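Local coordinates for protein histidine acid phosphatase (Bifidobacterium longum subsp. infantis, PDB 6RXD) that probably hydrolyses phosphate groups from phytate, other inositol polyphosphates and 2,3-bisphosphoglycerate, as a phytase of the histidine acid phosphatase family, at residues Tyr189-Gln194 with His399-Met404; Ser369-Leu374 with Met404-Leu409; Tyr97-Gly102 with Glu140-Glu145. All blocks are in the same frame, centred on the assembly; numbering follows the deposited sequence.

In the fold
Along the chain interaction 3 closes first; the segments of interactions 1 and 2 then alternate, and both contacts use helix 400-410 and share Met404. Their centres lie about 9 Å apart, with Phe190 packed against Ile370, Ala371 and Pro405. Interaction 3 sits about 16 Å from interaction 1, centre to centre, and about 23 Å from interaction 2, across the middle of the chain. Interaction 1 lies between the other two, joined to interaction 2 by Phe190 and to interaction 3 by His399, which touches Glu140 and Ala143. It falls where parallel strands 132-137 and 391-398 give way to helices 141-157 and 400-410, probably the active-site end of the sheet in this histidine phosphatase fold.

Interaction 1: Tyr189-Gln194 with His399-Met404; sequences YFHKVQ and HAETMM
His191 lays its imidazole against the aliphatic stem of Glu401: CB of Glu401 stands over the middle of the ring, 3.5 Å from the His191 centroid and only 11° off its normal, a CH-pi contact. Glu401 CG lies beside CB, near His191 CD2 and NE2. The glutamate chain then bends at chi2 (75°), which swings CD away from the imidazole, and its OE1 makes a salt bridge with Lys357.

The type I turn from Tyr189 to Lys192 folds the loop back on itself, bringing His191 CE1 over the centre of the Tyr189 ring. Tyr189 in turn points its CD2-CE2 edge at the face of His399 in an offset edge-to-face pair, centroids of the Tyr189 and His399 rings 5.2 Å apart and planes at 80°. The nearest carbons are Tyr189 CD2 and His399 CD2, at 3.7 Å. His399-Ala400-Glu401 reads as the HAE tripeptide of multiple inositol polyphosphate phosphatases, the counterpart of the HD motif that supplies the proton donor in related histidine acid phosphatases; the 189-194 loop therefore packs on what is probably the active-site end of helix 400-410. His399 occupies the N-cap, and its NE2 is hydrogen-bonded to Ser138 OG.

One turn further, Thr402 presents two different branches. Its CG2, anti to the backbone N, meets Phe190 CE2 obliquely at 3.6 Å. Its OG1 accepts from His399 N at 3.3 Å and also reaches a water, 2.9 Å from Thr402 OG1 and 2.9 Å from His191 ND1. That water rests over the centre of the Phe190 ring, 3.3 Å above its plane, and takes a weak bond from Phe190 N.

Interaction 2: Ser369-Leu374 with Met404-Leu409; sequences SIAQPL and MPFAAL
Ala371 pushes its methyl group straight into the backbone of helix 400-410, with CB 3.6 Å from Phe406 N and equally near Phe406 CA. The two backbones come correspondingly close here, the CA atoms of Ala371 and Phe406 being 5.1 Å apart. Pro405 borders the same methyl: its CB lies 4.0 Å from Ala371 CB and touches Ile370 CG1 as well. The helix is kinked at this proline, whose nitrogen makes no bond to the preceding turn. Leu409 belongs to the same packed part, its CD2 lying against Ala371 CB and 3.7 Å from Ala371 C.

On the inner side the packing stays close. Phe406 has CG anti to the backbone N (chi1 -171°), and Leu374 CD2 sits over the centre of its ring, 3.7 Å from the Phe406 centroid and 12° off the normal. This is a CH-pi contact, the two side chains crossing at about a right angle; the edge of the same ring is met by Ala371 CB.

The contact thins at Ser369 and Gln372. Ser369 has its CB pointing away and adds little more than its CA, 4.4 Å from Leu409 CD1. Gln372 sends only its amide end over Leu409, OE1 lying 3.5 Å from Leu409 CD2, while NE2 is bonded to Asp376 in its own helix.

Leu374 and Phe406 both also touch Met42 of strand 34-44. The contact thus joins helices 372-386 and 400-410, which precede and follow strand 391-398, over the central mixed sheet of the histidine phosphatase alpha/beta fold.

Interaction 3: Tyr97-Gly102 with Glu140-Glu145; sequences YGMLTG and EARATE
Leu100 and Arg142 mark the closest backbone approach, CA to CA 6.4 Å, where the irregular 97-102 loop, between helices 75-95 and 102-118, packs on the start of helix 141-157, which follows strand 132-137 of the central histidine phosphatase sheet. Glu140 is its N-cap, OE1 accepting from Ala143 N at 2.9 Å. Gly98 takes a positive phi (85°), and its carbonyl O comes within 3.3 Å of Arg142 CD.

Arg142 carries the contact. Its chain bends at chi2 and chi3, and its guanidinium lies between Met99 and Ala141: Met99 SD stands 3.4 Å above the centre of one face of the Arg142 guanidinium, and Ala141 CB covers the opposite face nearer the rim. Glu145, one helical turn on, holds the group side-on in a salt bridge, with Arg142 NE to Glu145 OE1 at 2.9 Å and Arg142 NH1 to Glu145 OE2 at 2.7 Å. Two bonds within one helix should thereby limit the guanidinium's rotation under the sulfur. Leu100 CD1 meets the backbone of Glu145 in one of two conformers, a less certain contact. A water finishes the join, accepting from Leu100 N at 2.8 Å and donating to Glu145 OE1 at 2.6 Å.

Interaction 1: Tyr189-Gln194 with His399-Met404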
ATOM      1  N   TYR A 189       0.788  -6.131  11.248  1.00 13.36           N
ATOM      2  CA  TYR A 189       1.642  -7.072  10.526  1.00 13.73           C
ATOM      3  C   TYR A 189       1.121  -8.482  10.779  1.00 16.89           C
ATOM      4  O   TYR A 189       1.884  -9.398  11.089  1.00 16.40           O
ATOM      5  CB  TYR A 189       3.092  -6.937  10.991  1.00 14.99           C
ATOM      6  CG  TYR A 189       4.134  -7.144   9.911  1.00 12.22           C
ATOM      7  CD1 TYR A 189       4.864  -8.331   9.834  1.00 14.16           C
ATOM      8  CD2 TYR A 189       4.410  -6.146   8.986  1.00 14.02           C
ATOM      9  CE1 TYR A 189       5.832  -8.511   8.859  1.00 17.47           C
ATOM     10  CE2 TYR A 189       5.379  -6.317   8.002  1.00 16.84           C
ATOM     11  CZ  TYR A 189       6.087  -7.498   7.953  1.00 18.73           C
ATOM     12  OH  TYR A 189       7.039  -7.673   6.979  1.00 23.90           O
ATOM     13  N   PHE A 190      -0.194  -8.646  10.634  1.00 15.73           N
ATOM     14  CA  PHE A 190      -0.866  -9.896  10.983  1.00 14.47           C
ATOM     15  C   PHE A 190      -0.629 -11.009   9.975  1.00 15.15           C
ATOM     16  O   PHE A 190      -1.043 -12.148  10.197  1.00 16.13           O
ATOM     17  CB  PHE A 190      -2.382  -9.664  11.152  1.00 12.49           C
ATOM     18  CG  PHE A 190      -2.988  -8.770  10.095  1.00 13.28           C
ATOM     19  CD1 PHE A 190      -3.123  -9.205   8.771  1.00 14.42           C
ATOM     20  CD2 PHE A 190      -3.425  -7.499  10.429  1.00 13.01           C
ATOM     21  CE1 PHE A 190      -3.677  -8.368   7.795  1.00 12.57           C
ATOM     22  CE2 PHE A 190      -3.975  -6.658   9.460  1.00 11.94           C
ATOM     23  CZ  PHE A 190      -4.102  -7.098   8.145  1.00 12.93           C
ATOM     24  N   HIS A 191       0.045 -10.685   8.876  1.00 14.18           N
ATOM     25  CA  HIS A 191       0.175 -11.616   7.758  1.00 15.33           C
ATOM     26  C   HIS A 191       1.411 -12.508   7.887  1.00 19.08           C
ATOM     27  O   HIS A 191       1.593 -13.438   7.107  1.00 18.00           O
ATOM     28  CB  HIS A 191       0.187 -10.850   6.429  1.00 16.99           C
ATOM     29  CG  HIS A 191       1.309  -9.861   6.319  1.00 15.01           C
ATOM     30  ND1 HIS A 191       1.363  -8.709   7.070  1.00 15.80           N
ATOM     31  CD2 HIS A 191       2.434  -9.882   5.566  1.00 17.14           C
ATOM     32  CE1 HIS A 191       2.474  -8.047   6.769  1.00 15.85           C
ATOM     33  NE2 HIS A 191       3.140  -8.740   5.864  1.00 16.77           N
ATOM     34  N   LYS A 192       2.254 -12.229   8.877  1.00 16.51           N
ATOM     35  CA  LYS A 192       3.491 -13.005   9.058  1.00 14.79           C
ATOM     36  C   LYS A 192       3.762 -13.308  10.505  1.00 17.57           C
ATOM     37  O   LYS A 192       3.414 -12.526  11.386  1.00 20.05           O
ATOM     38  CB  LYS A 192       4.694 -12.251   8.489  1.00 19.28           C
ATOM     39  CG  LYS A 192       4.832 -12.367   6.992  1.00 31.53           C
ATOM     40  CD  LYS A 192       6.049 -11.620   6.492  1.00 35.57           C
ATOM     41  CE  LYS A 192       6.190 -11.767   4.986  1.00 43.04           C
ATOM     42  NZ  LYS A 192       7.096 -10.729   4.420  1.00 47.25           N
ATOM     43  N   VAL A 193       4.414 -14.441  10.748  1.00 18.20           N
ATOM     44  CA  VAL A 193       4.806 -14.799  12.102  1.00 17.21           C
ATOM     45  C   VAL A 193       5.960 -13.918  12.562  1.00 19.39           C
ATOM     46  O   VAL A 193       6.002 -13.473  13.713  1.00 20.99           O
ATOM     47  CB  VAL A 193       5.180 -16.291  12.195  1.00 20.70           C
ATOM     48  CG1 VAL A 193       5.913 -16.598  13.508  1.00 21.29           C
ATOM     49  CG2 VAL A 193       3.931 -17.156  12.067  1.00 20.52           C
ATOM     50  N   GLN A 194       6.888 -13.653  11.648  1.00 20.31           N
ATOM     51  CA  GLN A 194       8.051 -12.830  11.952  1.00 23.82           C
ATOM     52  C   GLN A 194       7.708 -11.346  11.917  1.00 22.32           C
ATOM     53  O   GLN A 194       7.335 -10.816  10.867  1.00 23.44           O
ATOM     54  CB  GLN A 194       9.182 -13.112  10.955  1.00 22.96           C
ATOM     55  CG  GLN A 194       9.684 -14.549  10.956  1.00 27.37           C
ATOM     56  CD  GLN A 194       8.675 -15.541  10.409  1.00 25.31           C
ATOM     57  OE1 GLN A 194       7.889 -15.219   9.512  1.00 27.00           O
ATOM     58  NE2 GLN A 194       8.683 -16.757  10.958  1.00 22.62           N
ATOM     59  N   HIS A 399       1.174  -1.460   5.870  1.00 12.27           N
ATOM     60  CA  HIS A 399       1.639  -1.975   4.578  1.00  9.96           C
ATOM     61  C   HIS A 399       0.532  -2.339   3.606  1.00 11.16           C
ATOM     62  O   HIS A 399      -0.635  -2.449   3.984  1.00 12.71           O
ATOM     63  CB  HIS A 399       2.495  -3.219   4.840  1.00 14.49           C
ATOM     64  CG  HIS A 399       3.546  -2.989   5.871  1.00 15.21           C
ATOM     65  ND1 HIS A 399       4.820  -2.581   5.550  1.00 14.89           N
ATOM     66  CD2 HIS A 399       3.490  -3.044   7.225  1.00 15.89           C
ATOM     67  CE1 HIS A 399       5.513  -2.404   6.664  1.00 18.02           C
ATOM     68  NE2 HIS A 399       4.730  -2.679   7.691  1.00 16.94           N
ATOM     69  N   ALA A 400       0.899  -2.565   2.348  1.00 11.57           N
ATOM     70  CA  ALA A 400      -0.076  -3.069   1.385  1.00  9.85           C
ATOM     71  C   ALA A 400      -0.625  -4.403   1.851  1.00 12.40           C
ATOM     72  O   ALA A 400      -1.793  -4.728   1.611  1.00 12.70           O
ATOM     73  CB  ALA A 400       0.558  -3.210   0.014  1.00 11.93           C
ATOM     74  N   GLU A 401       0.225  -5.183   2.516  1.00 12.30           N
ATOM     75  CA  GLU A 401      -0.179  -6.480   3.038  1.00 12.89           C
ATOM     76  C   GLU A 401      -1.176  -6.342   4.178  1.00 13.67           C
ATOM     77  O   GLU A 401      -1.807  -7.325   4.579  1.00 14.01           O
ATOM     78  CB  GLU A 401       1.050  -7.269   3.515  1.00 13.63           C
ATOM     79  CG  GLU A 401       1.924  -7.823   2.385  1.00 20.09           C
ATOM     80  CD  GLU A 401       2.773  -6.762   1.682  1.00 27.77           C
ATOM     81  OE1 GLU A 401       3.251  -7.047   0.567  1.00 33.22           O
ATOM     82  OE2 GLU A 401       2.979  -5.654   2.232  1.00 20.07           O
ATOM     83  N   THR A 402      -1.289  -5.131   4.714  1.00 11.19           N
ATOM     84  CA  THR A 402      -2.294  -4.821   5.730  1.00 10.33           C
ATOM     85  C   THR A 402      -3.564  -4.319   5.060  1.00 12.99           C
ATOM     86  O   THR A 402      -4.669  -4.744   5.395  1.00 13.04           O
ATOM     87  CB  THR A 402      -1.751  -3.756   6.700  1.00 11.01           C
ATOM     88  OG1 THR A 402      -0.403  -4.092   7.043  1.00 12.07           O
ATOM     89  CG2 THR A 402      -2.575  -3.682   7.973  1.00 11.86           C
ATOM     90  N   MET A 403      -3.403  -3.396   4.117  1.00 12.60           N
ATOM     91  CA  MET A 403      -4.548  -2.759   3.470  1.00 10.48           C
ATOM     92  C   MET A 403      -5.361  -3.695   2.569  1.00  9.96           C
ATOM     93  O   MET A 403      -6.589  -3.658   2.599  1.00 11.94           O
ATOM     94  CB  MET A 403      -4.099  -1.520   2.676  1.00 11.63           C
ATOM     95  CG  MET A 403      -5.257  -0.783   1.995  1.00 12.33           C
ATOM     96  SD  MET A 403      -6.489  -0.130   3.163  1.00 14.99           S
ATOM     97  CE  MET A 403      -5.590   1.247   3.869  1.00 15.98           C
ATOM     98  N   MET A 404      -4.693  -4.530   1.778  1.00  9.98           N
ATOM     99  CA  MET A 404      -5.429  -5.375   0.836  1.00  9.90           C
ATOM    100  C   MET A 404      -6.415  -6.309   1.541  1.00  9.24           C
ATOM    101  O   MET A 404      -7.579  -6.375   1.164  1.00 11.79           O
ATOM    102  CB  MET A 404      -4.474  -6.143  -0.084  1.00 10.95           C
ATOM    103  CG  MET A 404      -3.770  -5.229  -1.057  1.00 11.93           C
ATOM    104  SD  MET A 404      -2.728  -6.122  -2.219  1.00 14.90           S
ATOM    105  CE  MET A 404      -1.286  -6.381  -1.228  1.00 22.90           C
TER
HETATM  106  O   HOH W   1      -0.627  -6.798   7.965  1.00 17.14           O

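Interaction 2: Ser369-Leu374 with Met404-Leu409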
ATOM      1  N   SER A 369      -9.377 -12.972   5.867  1.00 14.31           N
ATOM      2  CA  SER A 369      -9.847 -13.083   7.247  1.00 17.10           C
ATOM      3  C   SER A 369      -8.742 -12.679   8.217  1.00 18.83           C
ATOM      4  O   SER A 369      -9.008 -12.339   9.379  1.00 16.70           O
ATOM      5  CB  SER A 369     -10.324 -14.507   7.553  1.00 19.49           C
ATOM      6  OG  SER A 369      -9.252 -15.433   7.446  0.63 13.65           O
ATOM      7  N   ILE A 370      -7.499 -12.693   7.734  1.00 15.19           N
ATOM      8  CA  ILE A 370      -6.349 -12.341   8.559  1.00 11.44           C
ATOM      9  C   ILE A 370      -6.415 -10.905   9.073  1.00 12.42           C
ATOM     10  O   ILE A 370      -5.746 -10.564  10.047  1.00 14.21           O
ATOM     11  CB  ILE A 370      -5.018 -12.554   7.803  1.00 13.72           C
ATOM     12  CG1 ILE A 370      -4.965 -11.726   6.520  1.00 14.28           C
ATOM     13  CG2 ILE A 370      -4.828 -14.030   7.481  1.00 16.88           C
ATOM     14  CD1 ILE A 370      -3.535 -11.598   5.954  1.00 14.71           C
ATOM     15  N   ALA A 371      -7.216 -10.060   8.422  1.00 15.20           N
ATOM     16  CA  ALA A 371      -7.288  -8.654   8.827  1.00 12.08           C
ATOM     17  C   ALA A 371      -8.225  -8.453  10.021  1.00 13.87           C
ATOM     18  O   ALA A 371      -8.379  -7.337  10.510  1.00 14.35           O
ATOM     19  CB  ALA A 371      -7.709  -7.762   7.653  1.00 14.03           C
ATOM     20  N   GLN A 372      -8.852  -9.528  10.484  1.00 13.05           N
ATOM     21  CA  GLN A 372      -9.782  -9.421  11.610  1.00 14.84           C
ATOM     22  C   GLN A 372      -9.216  -8.731  12.868  1.00 15.18           C
ATOM     23  O   GLN A 372      -9.922  -7.933  13.480  1.00 16.94           O
ATOM     24  CB  GLN A 372     -10.387 -10.783  11.959  1.00 19.36           C
ATOM     25  CG  GLN A 372     -11.602 -10.699  12.891  1.00 17.62           C
ATOM     26  CD  GLN A 372     -12.775  -9.985  12.247  1.00 22.10           C
ATOM     27  OE1 GLN A 372     -13.138 -10.266  11.104  1.00 24.60           O
ATOM     28  NE2 GLN A 372     -13.358  -9.034  12.969  1.00 22.12           N
ATOM     29  N   PRO A 373      -7.948  -9.006  13.243  1.00 15.28           N
ATOM     30  CA  PRO A 373      -7.423  -8.307  14.425  1.00 14.74           C
ATOM     31  C   PRO A 373      -7.429  -6.790  14.265  1.00 15.59           C
ATOM     32  O   PRO A 373      -7.573  -6.080  15.268  1.00 13.34           O
ATOM     33  CB  PRO A 373      -5.973  -8.794  14.514  1.00 15.61           C
ATOM     34  CG  PRO A 373      -5.966 -10.112  13.818  1.00 25.37           C
ATOM     35  CD  PRO A 373      -7.043 -10.079  12.784  1.00 16.49           C
ATOM     36  N   LEU A 374      -7.241  -6.296  13.043  1.00 14.17           N
ATOM     37  CA  LEU A 374      -7.238  -4.853  12.815  1.00 14.79           C
ATOM     38  C   LEU A 374      -8.657  -4.297  12.878  1.00 11.35           C
ATOM     39  O   LEU A 374      -8.908  -3.257  13.504  1.00 13.30           O
ATOM     40  CB  LEU A 374      -6.598  -4.512  11.469  1.00 12.11           C
ATOM     41  CG  LEU A 374      -6.582  -3.017  11.130  1.00 11.63           C
ATOM     42  CD1 LEU A 374      -5.854  -2.211  12.204  1.00 12.58           C
ATOM     43  CD2 LEU A 374      -5.925  -2.821   9.767  1.00 13.20           C
ATOM     44  N   MET A 404      -4.693  -4.530   1.778  1.00  9.98           N
ATOM     45  CA  MET A 404      -5.429  -5.375   0.836  1.00  9.90           C
ATOM     46  C   MET A 404      -6.415  -6.309   1.541  1.00  9.24           C
ATOM     47  O   MET A 404      -7.579  -6.375   1.164  1.00 11.79           O
ATOM     48  CB  MET A 404      -4.474  -6.143  -0.084  1.00 10.95           C
ATOM     49  CG  MET A 404      -3.770  -5.229  -1.057  1.00 11.93           C
ATOM     50  SD  MET A 404      -2.728  -6.122  -2.219  1.00 14.90           S
ATOM     51  CE  MET A 404      -1.286  -6.381  -1.228  1.00 22.90           C
ATOM     52  N   PRO A 405      -5.969  -7.040   2.569  1.00 10.81           N
ATOM     53  CA  PRO A 405      -6.994  -7.882   3.204  1.00  9.59           C
ATOM     54  C   PRO A 405      -8.002  -7.074   4.020  1.00 13.27           C
ATOM     55  O   PRO A 405      -9.164  -7.472   4.107  1.00 12.21           O
ATOM     56  CB  PRO A 405      -6.179  -8.831   4.092  1.00 10.22           C
ATOM     57  CG  PRO A 405      -4.870  -8.124   4.326  1.00  9.44           C
ATOM     58  CD  PRO A 405      -4.609  -7.343   3.049  1.00 10.72           C
ATOM     59  N   PHE A 406      -7.575  -5.951   4.587  1.00 13.06           N
ATOM     60  CA  PHE A 406      -8.479  -5.103   5.367  1.00 11.98           C
ATOM     61  C   PHE A 406      -9.615  -4.607   4.474  1.00 13.54           C
ATOM     62  O   PHE A 406     -10.787  -4.692   4.845  1.00 11.51           O
ATOM     63  CB  PHE A 406      -7.688  -3.934   5.971  1.00 12.35           C
ATOM     64  CG  PHE A 406      -8.459  -3.104   6.975  1.00 12.13           C
ATOM     65  CD1 PHE A 406      -9.104  -3.690   8.060  1.00 13.17           C
ATOM     66  CD2 PHE A 406      -8.486  -1.726   6.848  1.00 14.69           C
ATOM     67  CE1 PHE A 406      -9.786  -2.898   8.997  1.00 12.63           C
ATOM     68  CE2 PHE A 406      -9.148  -0.932   7.771  1.00 16.38           C
ATOM     69  CZ  PHE A 406      -9.802  -1.525   8.851  1.00 13.29           C
ATOM     70  N   ALA A 407      -9.264  -4.129   3.280  1.00 10.20           N
ATOM     71  CA  ALA A 407     -10.267  -3.693   2.293  1.00 12.29           C
ATOM     72  C   ALA A 407     -11.225  -4.812   1.896  1.00 11.74           C
ATOM     73  O   ALA A 407     -12.424  -4.591   1.747  1.00 11.09           O
ATOM     74  CB  ALA A 407      -9.574  -3.125   1.046  1.00 11.34           C
ATOM     75  N   ALA A 408     -10.689  -6.016   1.709  1.00 10.84           N
ATOM     76  CA  ALA A 408     -11.511  -7.154   1.328  1.00 13.08           C
ATOM     77  C   ALA A 408     -12.441  -7.558   2.471  1.00 11.54           C
ATOM     78  O   ALA A 408     -13.617  -7.883   2.241  1.00 12.85           O
ATOM     79  CB  ALA A 408     -10.633  -8.333   0.888  1.00 15.26           C
ATOM     80  N   LEU A 409     -11.930  -7.526   3.702  1.00 10.94           N
ATOM     81  CA  LEU A 409     -12.747  -7.904   4.866  1.00  9.30           C
ATOM     82  C   LEU A 409     -13.868  -6.886   5.098  1.00 11.40           C
ATOM     83  O   LEU A 409     -14.995  -7.262   5.436  1.00 13.94           O
ATOM     84  CB  LEU A 409     -11.865  -8.022   6.108  1.00 13.72           C
ATOM     85  CG  LEU A 409     -12.571  -8.559   7.352  1.00 14.14           C
ATOM     86  CD1 LEU A 409     -12.973  -9.996   7.155  1.00 19.80           C
ATOM     87  CD2 LEU A 409     -11.588  -8.442   8.517  1.00 18.61           C
TER

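Interaction 3: Tyr97-Gly102 with Glu140-Glu145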
ATOM      1  N   TYR A  97      18.730   2.850  -1.146  1.00 14.72           N
ATOM      2  CA  TYR A  97      17.745   1.927  -1.682  1.00 15.70           C
ATOM      3  C   TYR A  97      16.715   1.555  -0.614  1.00 19.41           C
ATOM      4  O   TYR A  97      17.056   1.388   0.567  1.00 18.18           O
ATOM      5  CB  TYR A  97      18.430   0.690  -2.249  1.00 15.93           C
ATOM      6  CG  TYR A  97      18.955   0.884  -3.653  1.00 11.80           C
ATOM      7  CD1 TYR A  97      18.200   0.494  -4.750  1.00 13.08           C
ATOM      8  CD2 TYR A  97      20.206   1.451  -3.878  1.00 12.48           C
ATOM      9  CE1 TYR A  97      18.665   0.657  -6.045  1.00 12.56           C
ATOM     10  CE2 TYR A  97      20.683   1.623  -5.170  1.00 17.07           C
ATOM     11  CZ  TYR A  97      19.910   1.219  -6.246  1.00 13.34           C
ATOM     12  OH  TYR A  97      20.364   1.392  -7.535  1.00 14.78           O
ATOM     13  N   GLY A  98      15.452   1.478  -1.038  1.00 14.88           N
ATOM     14  CA  GLY A  98      14.352   1.067  -0.180  1.00 16.26           C
ATOM     15  C   GLY A  98      13.738   2.180   0.645  1.00 19.89           C
ATOM     16  O   GLY A  98      12.697   1.986   1.275  1.00 21.38           O
ATOM     17  N   MET A  99      14.370   3.348   0.643  1.00 15.70           N
ATOM     18  CA  MET A  99      13.946   4.425   1.533  1.00 14.10           C
ATOM     19  C   MET A  99      12.718   5.171   1.017  1.00 13.75           C
ATOM     20  O   MET A  99      12.397   5.116  -0.174  1.00 14.03           O
ATOM     21  CB  MET A  99      15.102   5.405   1.740  1.00 17.66           C
ATOM     22  CG  MET A  99      16.312   4.760   2.354  1.00 19.22           C
ATOM     23  SD  MET A  99      16.002   4.335   4.077  1.00 25.40           S
ATOM     24  CE  MET A  99      16.180   5.946   4.846  1.00 34.48           C
ATOM     25  N   LEU A 100      12.022   5.854   1.925  1.00 15.88           N
ATOM     26  CA  LEU A 100      10.910   6.726   1.550  0.57 13.69           C
ATOM     27  C   LEU A 100      11.421   7.762   0.572  1.00 15.47           C
ATOM     28  O   LEU A 100      12.525   8.276   0.731  1.00 17.50           O
ATOM     29  CB  LEU A 100      10.362   7.476   2.771  0.57 14.46           C
ATOM     30  CG  LEU A 100       9.238   6.913   3.630  0.57 20.26           C
ATOM     31  CD1 LEU A 100       8.677   8.027   4.510  0.57 22.27           C
ATOM     32  CD2 LEU A 100       8.142   6.322   2.756  0.57 18.46           C
ATOM     33  N   THR A 101      10.621   8.073  -0.436  1.00 15.13           N
ATOM     34  CA  THR A 101      10.986   9.131  -1.370  1.00 14.27           C
ATOM     35  C   THR A 101      10.435  10.463  -0.868  1.00 16.70           C
ATOM     36  O   THR A 101       9.664  10.493   0.096  1.00 16.09           O
ATOM     37  CB  THR A 101      10.425   8.837  -2.768  1.00 16.08           C
ATOM     38  OG1 THR A 101       8.997   8.893  -2.725  1.00 14.67           O
ATOM     39  CG2 THR A 101      10.856   7.458  -3.241  1.00 18.31           C
ATOM     40  N   GLY A 102      10.836  11.564  -1.511  1.00 16.67           N
ATOM     41  CA  GLY A 102      10.282  12.866  -1.185  1.00 17.32           C
ATOM     42  C   GLY A 102       8.771  12.869  -1.334  1.00 16.45           C
ATOM     43  O   GLY A 102       8.054  13.462  -0.519  1.00 15.75           O
ATOM     44  N   GLU A 140       8.120  -1.704  11.231  1.00 15.78           N
ATOM     45  CA  GLU A 140       8.969  -1.659  10.043  1.00 16.47           C
ATOM     46  C   GLU A 140       9.360  -0.200   9.798  1.00 18.08           C
ATOM     47  O   GLU A 140       8.529   0.693   9.917  1.00 19.05           O
ATOM     48  CB  GLU A 140       8.223  -2.258   8.844  1.00 19.19           C
ATOM     49  CG  GLU A 140       9.082  -2.515   7.609  1.00 20.77           C
ATOM     50  CD  GLU A 140       9.228  -1.288   6.749  1.00 26.15           C
ATOM     51  OE1 GLU A 140       8.277  -0.482   6.707  1.00 25.25           O
ATOM     52  OE2 GLU A 140      10.287  -1.129   6.109  1.00 26.08           O
ATOM     53  N   ALA A 141      10.622   0.038   9.457  1.00 17.51           N
ATOM     54  CA  ALA A 141      11.154   1.398   9.430  1.00 20.34           C
ATOM     55  C   ALA A 141      10.448   2.358   8.475  1.00 15.61           C
ATOM     56  O   ALA A 141      10.223   3.513   8.824  1.00 18.08           O
ATOM     57  CB  ALA A 141      12.661   1.378   9.167  1.00 23.50           C
ATOM     58  N   ARG A 142      10.107   1.902   7.270  1.00 15.44           N
ATOM     59  CA  ARG A 142       9.429   2.785   6.319  1.00 16.99           C
ATOM     60  C   ARG A 142       8.005   3.130   6.761  1.00 18.25           C
ATOM     61  O   ARG A 142       7.520   4.228   6.490  1.00 17.39           O
ATOM     62  CB  ARG A 142       9.430   2.189   4.911  1.00 20.83           C
ATOM     63  CG  ARG A 142      10.607   2.636   4.034  1.00 31.08           C
ATOM     64  CD  ARG A 142      11.937   2.034   4.456  1.00 32.24           C
ATOM     65  NE  ARG A 142      12.640   2.843   5.449  1.00 31.99           N
ATOM     66  CZ  ARG A 142      13.779   2.480   6.033  1.00 32.75           C
ATOM     67  NH1 ARG A 142      14.355   3.270   6.928  1.00 38.52           N
ATOM     68  NH2 ARG A 142      14.340   1.320   5.722  1.00 37.85           N
ATOM     69  N   ALA A 143       7.342   2.204   7.447  1.00 15.78           N
ATOM     70  CA  ALA A 143       6.012   2.501   7.984  1.00 18.00           C
ATOM     71  C   ALA A 143       6.121   3.529   9.112  1.00 15.71           C
ATOM     72  O   ALA A 143       5.331   4.469   9.198  1.00 16.89           O
ATOM     73  CB  ALA A 143       5.310   1.224   8.468  1.00 15.54           C
ATOM     74  N   THR A 144       7.127   3.359   9.962  1.00 15.53           N
ATOM     75  CA  THR A 144       7.345   4.277  11.074  1.00 17.32           C
ATOM     76  C   THR A 144       7.729   5.656  10.534  1.00 16.72           C
ATOM     77  O   THR A 144       7.203   6.680  10.987  1.00 16.98           O
ATOM     78  CB  THR A 144       8.422   3.732  12.030  1.00 18.65           C
ATOM     79  OG1 THR A 144       8.020   2.437  12.499  1.00 17.47           O
ATOM     80  CG2 THR A 144       8.618   4.656  13.240  1.00 15.43           C
ATOM     81  N   GLU A 145       8.623   5.683   9.545  1.00 17.94           N
ATOM     82  CA  GLU A 145       9.028   6.951   8.937  1.00 17.34           C
ATOM     83  C   GLU A 145       7.870   7.653   8.233  1.00 16.34           C
ATOM     84  O   GLU A 145       7.790   8.880   8.219  1.00 15.55           O
ATOM     85  CB  GLU A 145      10.202   6.731   7.980  1.00 21.87           C
ATOM     86  CG  GLU A 145      11.484   6.386   8.736  1.00 25.50           C
ATOM     87  CD  GLU A 145      12.503   5.670   7.881  1.00 31.42           C
ATOM     88  OE1 GLU A 145      12.217   5.405   6.695  1.00 27.63           O
ATOM     89  OE2 GLU A 145      13.591   5.359   8.404  1.00 32.08           O
TER
HETATM   90  O   HOH W   2      14.025  -0.637   3.111  1.00 44.29           O
HETATM   91  O   HOH W   3      13.109   6.287   4.459  1.00 28.33           O